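Side-chain contacts in monalysin (Pseudomonas entomophila, PDB 4MKO), which acts as a secreted pore-forming toxin that damages host membranes, lyses cells and contributes to bacterial virulence against Drosophila: residues E63-P68 with T73-Q78; T112-S117 with Q124-T129; V139-V144 with V196-W201. All blocks are in the same frame, centred on the assembly; numbering follows the deposited sequence. Where two conformers were deposited one is given.

Contact 1 of 3, residues E63-P68 with T73-Q78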
loop_
_atom_site.group_PDB
_atom_site.type_symbol
_atom_site.label_atom_id
_atom_site.label_comp_id
_atom_site.label_asym_id
_atom_site.label_seq_id
_atom_site.Cartn_x
_atom_site.Cartn_y
_atom_site.Cartn_z
ATOM N N GLU A 63 2.297 -5.707 -16.582
ATOM C CA GLU A 63 2.857 -6.032 -17.899
ATOM C C GLU A 63 2.366 -5.100 -18.994
ATOM O O GLU A 63 1.462 -4.285 -18.781
ATOM C CB GLU A 63 2.604 -7.509 -18.280
ATOM C CG GLU A 63 1.142 -7.879 -18.473
ATOM C CD GLU A 63 0.925 -9.266 -19.051
ATOM O OE1 GLU A 63 0.196 -9.382 -20.063
ATOM O OE2 GLU A 63 1.456 -10.243 -18.476
ATOM N N THR A 64 2.984 -5.223 -20.175
ATOM C CA THR A 64 2.623 -4.443 -21.350
ATOM C C THR A 64 2.344 -5.459 -22.456
ATOM O O THR A 64 3.016 -6.492 -22.518
ATOM C CB THR A 64 3.747 -3.479 -21.742
ATOM O OG1 THR A 64 4.100 -2.674 -20.620
ATOM C CG2 THR A 64 3.376 -2.592 -22.916
ATOM N N ILE A 65 1.320 -5.195 -23.272
ATOM C CA ILE A 65 0.968 -6.091 -24.376
ATOM C C ILE A 65 0.533 -5.284 -25.594
ATOM O O ILE A 65 -0.224 -4.316 -25.446
ATOM C CB ILE A 65 -0.117 -7.144 -23.956
ATOM C CG1 ILE A 65 -0.343 -8.215 -25.057
ATOM C CG2 ILE A 65 -1.453 -6.482 -23.588
ATOM C CD1 ILE A 65 0.422 -9.462 -24.879
ATOM N N SER A 66 0.996 -5.715 -26.801
ATOM C CA SER A 66 0.600 -5.102 -28.064
ATOM C C SER A 66 -0.229 -6.125 -28.813
ATOM O O SER A 66 0.161 -7.280 -28.874
ATOM C CB SER A 66 1.816 -4.689 -28.888
ATOM O OG SER A 66 2.476 -3.608 -28.250
ATOM N N ILE A 67 -1.398 -5.712 -29.327
ATOM C CA ILE A 67 -2.323 -6.616 -30.027
ATOM C C ILE A 67 -2.592 -6.091 -31.432
ATOM O O ILE A 67 -2.935 -4.913 -31.589
ATOM C CB ILE A 67 -3.639 -6.829 -29.223
ATOM C CG1 ILE A 67 -3.356 -7.208 -27.760
ATOM C CG2 ILE A 67 -4.539 -7.877 -29.898
ATOM C CD1 ILE A 67 -4.608 -7.151 -26.819
ATOM N N PRO A 68 -2.450 -6.947 -32.469
ATOM C CA PRO A 68 -2.676 -6.461 -33.841
ATOM C C PRO A 68 -4.135 -6.174 -34.152
ATOM O O PRO A 68 -5.047 -6.625 -33.444
ATOM C CB PRO A 68 -2.170 -7.610 -34.737
ATOM C CG PRO A 68 -1.554 -8.612 -33.853
ATOM C CD PRO A 68 -2.030 -8.364 -32.450
ATOM N N THR A 73 -8.318 -11.515 -28.158
ATOM C CA THR A 73 -7.733 -12.614 -27.380
ATOM C C THR A 73 -8.055 -12.494 -25.897
ATOM O O THR A 73 -8.229 -11.383 -25.396
ATOM C CB THR A 73 -6.199 -12.716 -27.617
ATOM O OG1 THR A 73 -5.706 -13.934 -27.063
ATOM C CG2 THR A 73 -5.397 -11.532 -27.032
ATOM N N THR A 74 -8.104 -13.634 -25.198
ATOM C CA THR A 74 -8.276 -13.649 -23.749
ATOM C C THR A 74 -6.873 -13.649 -23.149
ATOM O O THR A 74 -6.189 -14.671 -23.142
ATOM C CB THR A 74 -9.167 -14.825 -23.306
ATOM O OG1 THR A 74 -10.446 -14.650 -23.906
ATOM C CG2 THR A 74 -9.326 -14.904 -21.781
ATOM N N LEU A 75 -6.425 -12.481 -22.697
ATOM C CA LEU A 75 -5.107 -12.316 -22.116
ATOM C C LEU A 75 -5.063 -12.806 -20.679
ATOM O O LEU A 75 -5.900 -12.407 -19.886
ATOM C CB LEU A 75 -4.694 -10.827 -22.188
ATOM C CG LEU A 75 -3.226 -10.536 -21.893
ATOM C CD1 LEU A 75 -2.335 -10.924 -23.086
ATOM C CD2 LEU A 75 -3.026 -9.082 -21.601
ATOM N N SER A 76 -4.076 -13.654 -20.349
ATOM C CA SER A 76 -3.837 -14.161 -18.993
ATOM C C SER A 76 -2.615 -13.431 -18.444
ATOM O O SER A 76 -1.604 -13.295 -19.143
ATOM C CB SER A 76 -3.548 -15.661 -19.009
ATOM O OG SER A 76 -4.736 -16.419 -19.136
ATOM N N TYR A 77 -2.694 -12.976 -17.197
ATOM C CA TYR A 77 -1.574 -12.256 -16.571
ATOM C C TYR A 77 -1.595 -12.555 -15.096
ATOM O O TYR A 77 -2.635 -12.965 -14.564
ATOM C CB TYR A 77 -1.638 -10.732 -16.842
ATOM C CG TYR A 77 -3.017 -10.140 -16.648
ATOM C CD1 TYR A 77 -3.438 -9.694 -15.397
ATOM C CD2 TYR A 77 -3.931 -10.095 -17.700
ATOM C CE1 TYR A 77 -4.723 -9.177 -15.208
ATOM C CE2 TYR A 77 -5.226 -9.617 -17.514
ATOM C CZ TYR A 77 -5.617 -9.152 -16.269
ATOM O OH TYR A 77 -6.900 -8.677 -16.111
ATOM N N GLN A 78 -0.463 -12.349 -14.428
ATOM C CA GLN A 78 -0.364 -12.644 -13.015
ATOM C C GLN A 78 -0.598 -11.432 -12.141
ATOM O O GLN A 78 0.095 -10.426 -12.282
ATOM C CB GLN A 78 1.009 -13.271 -12.682
ATOM C CG GLN A 78 1.278 -14.642 -13.334
ATOM C CD GLN A 78 0.231 -15.665 -12.976
ATOM O OE1 GLN A 78 0.123 -16.095 -11.827
ATOM N NE2 GLN A 78 -0.609 -16.021 -13.943
HETATM O O HOH W 1 1.828 -11.398 -15.916
#
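Thr-73 and Ile-67 touch loosely at the far end of this contact, where Thr-73 CG2 lies 4.5 Å from Ile-67 CD1. Leu-75 carries most of the apolar packing, and both of its methyls are used. CD1 meets Ile-65 CD1 at 3.6 Å. CD2 lies 3.6 Å from Ile-65 CG2 and also 3.6 Å from Glu-63 OE1. Leu-75 and Ile-65 lie alongside one another, pointing in opposite senses. Leu-75 CG stands anti to the backbone N (chi1 -167°), and its fork reaches between Ile-65 and Glu-63. Tyr-77 touches through its CB, which is 3.5 Å from Glu-63 OE2. The ring itself turns off from strand 63-67, and its hydroxyl is hydrogen-bonded to Thr-130 and Arg-187. At Gln-78 the backbone joins in through water 1, which accepts from Gln-78 N (2.9 Å) and donates to Glu-63 OE2 (2.8 Å).

Strands 63-67 and 73-78 run nearly antiparallel, their axes 9.4 Å apart at closest, and share no direct hydrogen bond. They belong to two different sheets. Ile-140, on the strand beside 63-67, also packs on Leu-75 and Tyr-77. The two sheets are thus joined here by side-chain packing and one water bridge instead of strand pairing. The Glu-63 carboxylate lies against carbon, and water 1 supplies its polar link across this contact.

Contact 2 of 3, residues T112-S117 with Q124-T129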
loop_
_atom_site.group_PDB
_atom_site.type_symbol
_atom_site.label_atom_id
_atom_site.label_comp_id
_atom_site.label_asym_id
_atom_site.label_seq_id
_atom_site.Cartn_x
_atom_site.Cartn_y
_atom_site.Cartn_z
ATOM N N THR A 112 -10.150 -5.110 0.480
ATOM C CA THR A 112 -9.092 -5.666 -0.356
ATOM C C THR A 112 -9.646 -6.481 -1.517
ATOM O O THR A 112 -9.009 -6.549 -2.557
ATOM C CB THR A 112 -8.128 -6.562 0.452
ATOM O OG1 THR A 112 -8.842 -7.737 0.844
ATOM C CG2 THR A 112 -7.557 -5.859 1.695
ATOM N N GLY A 113 -10.799 -7.118 -1.320
ATOM C CA GLY A 113 -11.384 -7.979 -2.343
ATOM C C GLY A 113 -10.842 -9.392 -2.262
ATOM O O GLY A 113 -11.217 -10.252 -3.066
ATOM N N PHE A 114 -9.977 -9.649 -1.259
ATOM C CA PHE A 114 -9.396 -10.967 -1.003
ATOM C C PHE A 114 -9.944 -11.526 0.313
ATOM O O PHE A 114 -10.584 -10.786 1.074
ATOM C CB PHE A 114 -7.849 -10.906 -1.011
ATOM C CG PHE A 114 -7.266 -10.420 -2.315
ATOM C CD1 PHE A 114 -7.482 -11.119 -3.502
ATOM C CD2 PHE A 114 -6.497 -9.259 -2.362
ATOM C CE1 PHE A 114 -6.948 -10.662 -4.711
ATOM C CE2 PHE A 114 -5.926 -8.830 -3.562
ATOM C CZ PHE A 114 -6.140 -9.540 -4.728
ATOM N N THR A 115 -9.745 -12.839 0.573
ATOM C CA THR A 115 -10.291 -13.434 1.791
ATOM C C THR A 115 -9.565 -12.928 3.043
ATOM O O THR A 115 -8.472 -12.332 2.956
ATOM C CB THR A 115 -10.324 -14.975 1.735
ATOM O OG1 THR A 115 -8.997 -15.477 1.882
ATOM C CG2 THR A 115 -10.998 -15.522 0.472
ATOM N N ARG A 116 -10.181 -13.176 4.202
ATOM C CA ARG A 116 -9.651 -12.783 5.502
ATOM C C ARG A 116 -8.240 -13.348 5.730
ATOM O O ARG A 116 -7.369 -12.626 6.198
ATOM C CB ARG A 116 -10.613 -13.221 6.610
ATOM C CG ARG A 116 -10.227 -12.690 7.982
ATOM C CD ARG A 116 -11.292 -12.913 9.036
ATOM N NE ARG A 116 -10.778 -12.589 10.371
ATOM C CZ ARG A 116 -10.781 -11.373 10.910
ATOM N NH1 ARG A 116 -11.282 -10.341 10.238
ATOM N NH2 ARG A 116 -10.284 -11.177 12.126
ATOM N N SER A 117 -7.999 -14.606 5.354
ATOM C CA SER A 117 -6.688 -15.227 5.544
ATOM C C SER A 117 -5.630 -14.809 4.500
ATOM O O SER A 117 -4.441 -15.023 4.723
ATOM C CB SER A 117 -6.825 -16.749 5.587
ATOM O OG SER A 117 -7.178 -17.253 4.309
ATOM N N GLN A 124 1.009 -14.033 -2.798
ATOM C CA GLN A 124 0.516 -15.202 -3.517
ATOM C C GLN A 124 0.064 -14.746 -4.903
ATOM O O GLN A 124 -0.765 -13.845 -5.012
ATOM C CB GLN A 124 -0.627 -15.896 -2.741
ATOM C CG GLN A 124 -1.192 -17.153 -3.423
ATOM C CD GLN A 124 -0.173 -18.263 -3.576
ATOM O OE1 GLN A 124 0.311 -18.843 -2.597
ATOM N NE2 GLN A 124 0.174 -18.581 -4.815
ATOM N N SER A 125 0.646 -15.339 -5.954
ATOM C CA SER A 125 0.287 -15.002 -7.331
ATOM C C SER A 125 -0.987 -15.747 -7.732
ATOM O O SER A 125 -1.272 -16.828 -7.198
ATOM C CB SER A 125 1.418 -15.356 -8.292
ATOM O OG SER A 125 1.611 -16.759 -8.342
ATOM N N PHE A 126 -1.757 -15.165 -8.653
ATOM C CA PHE A 126 -2.981 -15.763 -9.191
ATOM C C PHE A 126 -3.190 -15.245 -10.591
ATOM O O PHE A 126 -2.781 -14.121 -10.908
ATOM C CB PHE A 126 -4.220 -15.554 -8.302
ATOM C CG PHE A 126 -4.762 -14.150 -8.231
ATOM C CD1 PHE A 126 -4.209 -13.216 -7.358
ATOM C CD2 PHE A 126 -5.857 -13.771 -9.000
ATOM C CE1 PHE A 126 -4.730 -11.924 -7.275
ATOM C CE2 PHE A 126 -6.378 -12.476 -8.918
ATOM C CZ PHE A 126 -5.818 -11.562 -8.046
ATOM N N THR A 127 -3.815 -16.073 -11.437
ATOM C CA THR A 127 -4.073 -15.735 -12.823
ATOM C C THR A 127 -5.363 -14.941 -12.935
ATOM O O THR A 127 -6.393 -15.334 -12.375
ATOM C CB THR A 127 -4.133 -17.029 -13.680
ATOM O OG1 THR A 127 -2.953 -17.795 -13.432
ATOM C CG2 THR A 127 -4.264 -16.749 -15.183
ATOM N N ASP A 128 -5.306 -13.851 -13.695
ATOM C CA ASP A 128 -6.479 -13.060 -14.015
ATOM C C ASP A 128 -6.554 -12.953 -15.537
ATOM O O ASP A 128 -5.522 -13.040 -16.210
ATOM C CB ASP A 128 -6.440 -11.680 -13.337
ATOM C CG ASP A 128 -7.756 -10.943 -13.436
ATOM O OD1 ASP A 128 -8.797 -11.547 -13.105
ATOM O OD2 ASP A 128 -7.743 -9.750 -13.818
ATOM N N THR A 129 -7.769 -12.860 -16.086
ATOM C CA THR A 129 -7.924 -12.767 -17.539
ATOM C C THR A 129 -8.812 -11.609 -17.919
ATOM O O THR A 129 -9.720 -11.275 -17.163
ATOM C CB THR A 129 -8.506 -14.088 -18.138
ATOM O OG1 THR A 129 -9.846 -14.278 -17.680
ATOM C CG2 THR A 129 -7.648 -15.332 -17.837
#
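Phe-114 and Phe-126 are the two residues that touch between loop 112-117 and strand 124-129. Before Phe-114 the loop is tied down by two bonds. Thr-112 OG1 is hydrogen-bonded to Ser-119 OG, and Gly-113 O accepts from Arg-185 NE. Gly-113 has a positive phi (86°), readily adopted by a residue without a side chain. The outer end of the Phe-114 ring does the touching. Its CE1 lies 3.6 Å from Phe-126 CE1 and also 3.6 Å from Phe-126 CZ. Phe-114 CZ is a little farther, 3.8 Å from Phe-126 CE1 and 3.9 Å from Phe-126 CZ. The CE1-CZ bond of each ring lies against that of the other. The planes are steeply inclined, at 78°, and the centroids are 5.6 Å apart. Phe-126 reaches the loop with CG placed between its backbone N and carbonyl carbon (chi1 70°).

Beyond Phe-114, Thr-115 is held by the loop itself: its N is hydrogen-bonded to Glu-118 OE1 and its O to Ser-119 OG. Phe-114 also packs on Lys-81, Thr-183 and Arg-185, so it bridges strands 72-81 and 173-191. No hydrogen bond crosses between the segments. The contact is small, apolar and near the surface. Loop and strand are joined here by van der Waals contact between the ring ends, and no polar bond between the two segments fixes the tilt of the rings.

Contact 3 of 3, residues V139-V144 with V196-W201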
loop_
_atom_site.group_PDB
_atom_site.type_symbol
_atom_site.label_atom_id
_atom_site.label_comp_id
_atom_site.label_asym_id
_atom_site.label_seq_id
_atom_site.Cartn_x
_atom_site.Cartn_y
_atom_site.Cartn_z
ATOM N N VAL A 139 -0.966 -1.196 -21.131
ATOM C CA VAL A 139 -0.208 -1.448 -19.904
ATOM C C VAL A 139 -1.212 -1.820 -18.836
ATOM O O VAL A 139 -2.254 -1.178 -18.715
ATOM C CB VAL A 139 0.685 -0.254 -19.457
ATOM C CG1 VAL A 139 1.634 -0.688 -18.341
ATOM C CG2 VAL A 139 1.477 0.333 -20.640
ATOM N N ILE A 140 -0.900 -2.870 -18.093
ATOM C CA ILE A 140 -1.717 -3.375 -17.004
ATOM C C ILE A 140 -1.033 -3.037 -15.696
ATOM O O ILE A 140 0.167 -3.282 -15.547
ATOM C CB ILE A 140 -1.928 -4.897 -17.144
ATOM C CG1 ILE A 140 -2.522 -5.221 -18.539
ATOM C CG2 ILE A 140 -2.810 -5.427 -15.993
ATOM C CD1 ILE A 140 -2.646 -6.723 -18.849
ATOM N N TYR A 141 -1.816 -2.535 -14.729
ATOM C CA TYR A 141 -1.315 -2.216 -13.386
ATOM C C TYR A 141 -2.239 -2.827 -12.352
ATOM O O TYR A 141 -3.406 -3.065 -12.656
ATOM C CB TYR A 141 -1.321 -0.695 -13.146
ATOM C CG TYR A 141 -0.653 0.137 -14.212
ATOM C CD1 TYR A 141 0.702 0.450 -14.134
ATOM C CD2 TYR A 141 -1.384 0.651 -15.282
ATOM C CE1 TYR A 141 1.318 1.243 -15.108
ATOM C CE2 TYR A 141 -0.778 1.438 -16.262
ATOM C CZ TYR A 141 0.564 1.762 -16.151
ATOM O OH TYR A 141 1.141 2.551 -17.123
ATOM N N GLN A 142 -1.745 -3.045 -11.123
ATOM C CA GLN A 142 -2.582 -3.516 -10.008
ATOM C C GLN A 142 -2.510 -2.474 -8.885
ATOM O O GLN A 142 -1.435 -1.929 -8.613
ATOM C CB GLN A 142 -2.135 -4.877 -9.476
ATOM C CG GLN A 142 -3.102 -5.464 -8.431
ATOM C CD GLN A 142 -2.823 -6.884 -8.010
ATOM O OE1 GLN A 142 -1.824 -7.509 -8.396
ATOM N NE2 GLN A 142 -3.720 -7.426 -7.209
ATOM N N VAL A 143 -3.646 -2.245 -8.218
ATOM C CA VAL A 143 -3.721 -1.292 -7.097
ATOM C C VAL A 143 -2.976 -1.845 -5.897
ATOM O O VAL A 143 -3.217 -2.983 -5.458
ATOM C CB VAL A 143 -5.196 -0.950 -6.726
ATOM C CG1 VAL A 143 -5.264 -0.111 -5.450
ATOM C CG2 VAL A 143 -5.925 -0.258 -7.887
ATOM N N VAL A 144 -2.107 -1.002 -5.334
ATOM C CA VAL A 144 -1.354 -1.285 -4.112
ATOM C C VAL A 144 -1.852 -0.349 -3.015
ATOM O O VAL A 144 -1.967 0.868 -3.228
ATOM C CB VAL A 144 0.164 -1.121 -4.312
ATOM C CG1 VAL A 144 0.912 -1.254 -2.985
ATOM C CG2 VAL A 144 0.703 -2.134 -5.321
ATOM N N VAL A 196 1.834 6.630 -18.101
ATOM C CA VAL A 196 3.055 7.286 -17.631
ATOM C C VAL A 196 3.835 6.232 -16.841
ATOM O O VAL A 196 3.269 5.185 -16.505
ATOM C CB VAL A 196 2.803 8.583 -16.810
ATOM C CG1 VAL A 196 2.348 9.725 -17.715
ATOM C CG2 VAL A 196 1.813 8.351 -15.668
ATOM N N THR A 197 5.119 6.496 -16.545
ATOM C CA THR A 197 5.919 5.549 -15.775
ATOM C C THR A 197 5.321 5.400 -14.371
ATOM O O THR A 197 5.116 6.410 -13.687
ATOM C CB THR A 197 7.403 5.916 -15.802
ATOM O OG1 THR A 197 7.792 6.020 -17.176
ATOM C CG2 THR A 197 8.277 4.864 -15.108
ATOM N N PRO A 198 4.945 4.169 -13.966
ATOM C CA PRO A 198 4.336 4.018 -12.642
ATOM C C PRO A 198 5.344 4.200 -11.521
ATOM O O PRO A 198 6.561 4.119 -11.707
ATOM C CB PRO A 198 3.773 2.588 -12.664
ATOM C CG PRO A 198 4.685 1.854 -13.594
ATOM C CD PRO A 198 5.061 2.863 -14.660
ATOM N N LEU A 199 4.811 4.480 -10.350
ATOM C CA LEU A 199 5.612 4.570 -9.147
ATOM C C LEU A 199 6.010 3.151 -8.754
ATOM O O LEU A 199 5.315 2.191 -9.112
ATOM C CB LEU A 199 4.767 5.191 -8.023
ATOM C CG LEU A 199 4.312 6.643 -8.244
ATOM C CD1 LEU A 199 3.290 7.056 -7.203
ATOM C CD2 LEU A 199 5.503 7.605 -8.225
ATOM N N ASP A 200 7.129 3.014 -8.037
ATOM C CA ASP A 200 7.572 1.735 -7.513
ATOM C C ASP A 200 7.731 1.857 -5.988
ATOM O O ASP A 200 7.622 2.955 -5.436
ATOM C CB ASP A 200 8.841 1.219 -8.216
ATOM C CG ASP A 200 10.065 2.108 -8.121
ATOM O OD1 ASP A 200 10.195 2.847 -7.116
ATOM O OD2 ASP A 200 10.922 2.031 -9.027
ATOM N N TRP A 201 7.966 0.729 -5.317
ATOM C CA TRP A 201 8.036 0.674 -3.866
ATOM C C TRP A 201 9.141 1.547 -3.258
ATOM O O TRP A 201 8.896 2.204 -2.251
ATOM C CB TRP A 201 8.143 -0.780 -3.420
ATOM C CG TRP A 201 8.076 -1.003 -1.941
ATOM C CD1 TRP A 201 8.884 -1.819 -1.210
ATOM C CD2 TRP A 201 7.130 -0.437 -1.018
ATOM N NE1 TRP A 201 8.496 -1.812 0.111
ATOM C CE2 TRP A 201 7.402 -0.995 0.252
ATOM C CE3 TRP A 201 6.022 0.433 -1.157
ATOM C CZ2 TRP A 201 6.679 -0.651 1.393
ATOM C CZ3 TRP A 201 5.288 0.758 -0.025
ATOM C CH2 TRP A 201 5.647 0.255 1.242
HETATM O O HOH W 2 3.797 2.505 -18.075
HETATM O O HOH W 3 -0.104 5.248 -16.301
#
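Pro-198 CG sits at the edge of the Tyr-141 ring, in its plane, 3.7 Å from Tyr-141 CE1. Pro-198 CB comes in obliquely, 3.7 Å from Tyr-141 CE1 and 4.0 Å from Tyr-141 CD1. One side of the tyrosine therefore rests against the proline ring, and the two side chains cross at about a right angle. Leu-59, Val-190 and Ala-195 also touch Tyr-141, so strands 46-67 and 173-191 and the loop after 173-191 help to enclose it.

Tyr-141 CG stands beside the backbone N and anti to the carbonyl carbon (chi1 -51°). This aims the ring from strand 139-144 across to the loop and carries the hydroxyl past Pro-198 to Val-196. Two waters fill in the polar end. Water 2 is 2.8 Å from Tyr-141 OH and donates to Val-196 O at 3.2 Å. Water 3 is 3.1 Å from Tyr-141 OH and accepts from Val-196 N at 3.0 Å. Both backbone polar groups of Val-196 are thus linked to one hydroxyl. The Val-196 side chain leaves its backbone on the side away from the strand.

Segment 196-201 is the last part of the loop after strand 173-191 and ends on the first residue of helix 201-211. Asp-200 is the N-cap of that helix, and Asp-200 OD1 is hydrogen-bonded to Thr-203 OG1. Thr-197 O is hydrogen-bonded to Gln-28 NE2. Tyr-141 is the residue of the strand that makes the close contacts with this segment. It joins the two in two ways: its CE1 side packs on the proline, and its hydroxyl reaches the peptide groups of Val-196 through water.

The three contacts come in series along the chain, all within the Beta barrel Pore-forming domain. Contact 1 lies about 19 Å from contact 2 and about 16 Å from contact 3, and contacts 2 and 3 are about 17 Å apart, centre to centre. Contacts 1 and 2 share the two-stranded sheet of 72-81 and 124-133, where Gln-78 is hydrogen-bonded to Thr-127. Contacts 1 and 3 share the mixed sheet through strands 46-67 and 136-151. Strand 136-151 follows 124-133 in the chain, and Phe-114 touches Gln-142. Contact 1 thus packs the small sheet, which lies in the inferred pore-forming region 67-135, on the large one. This region probably rearranges during pore formation, as in aerolysin-like toxins.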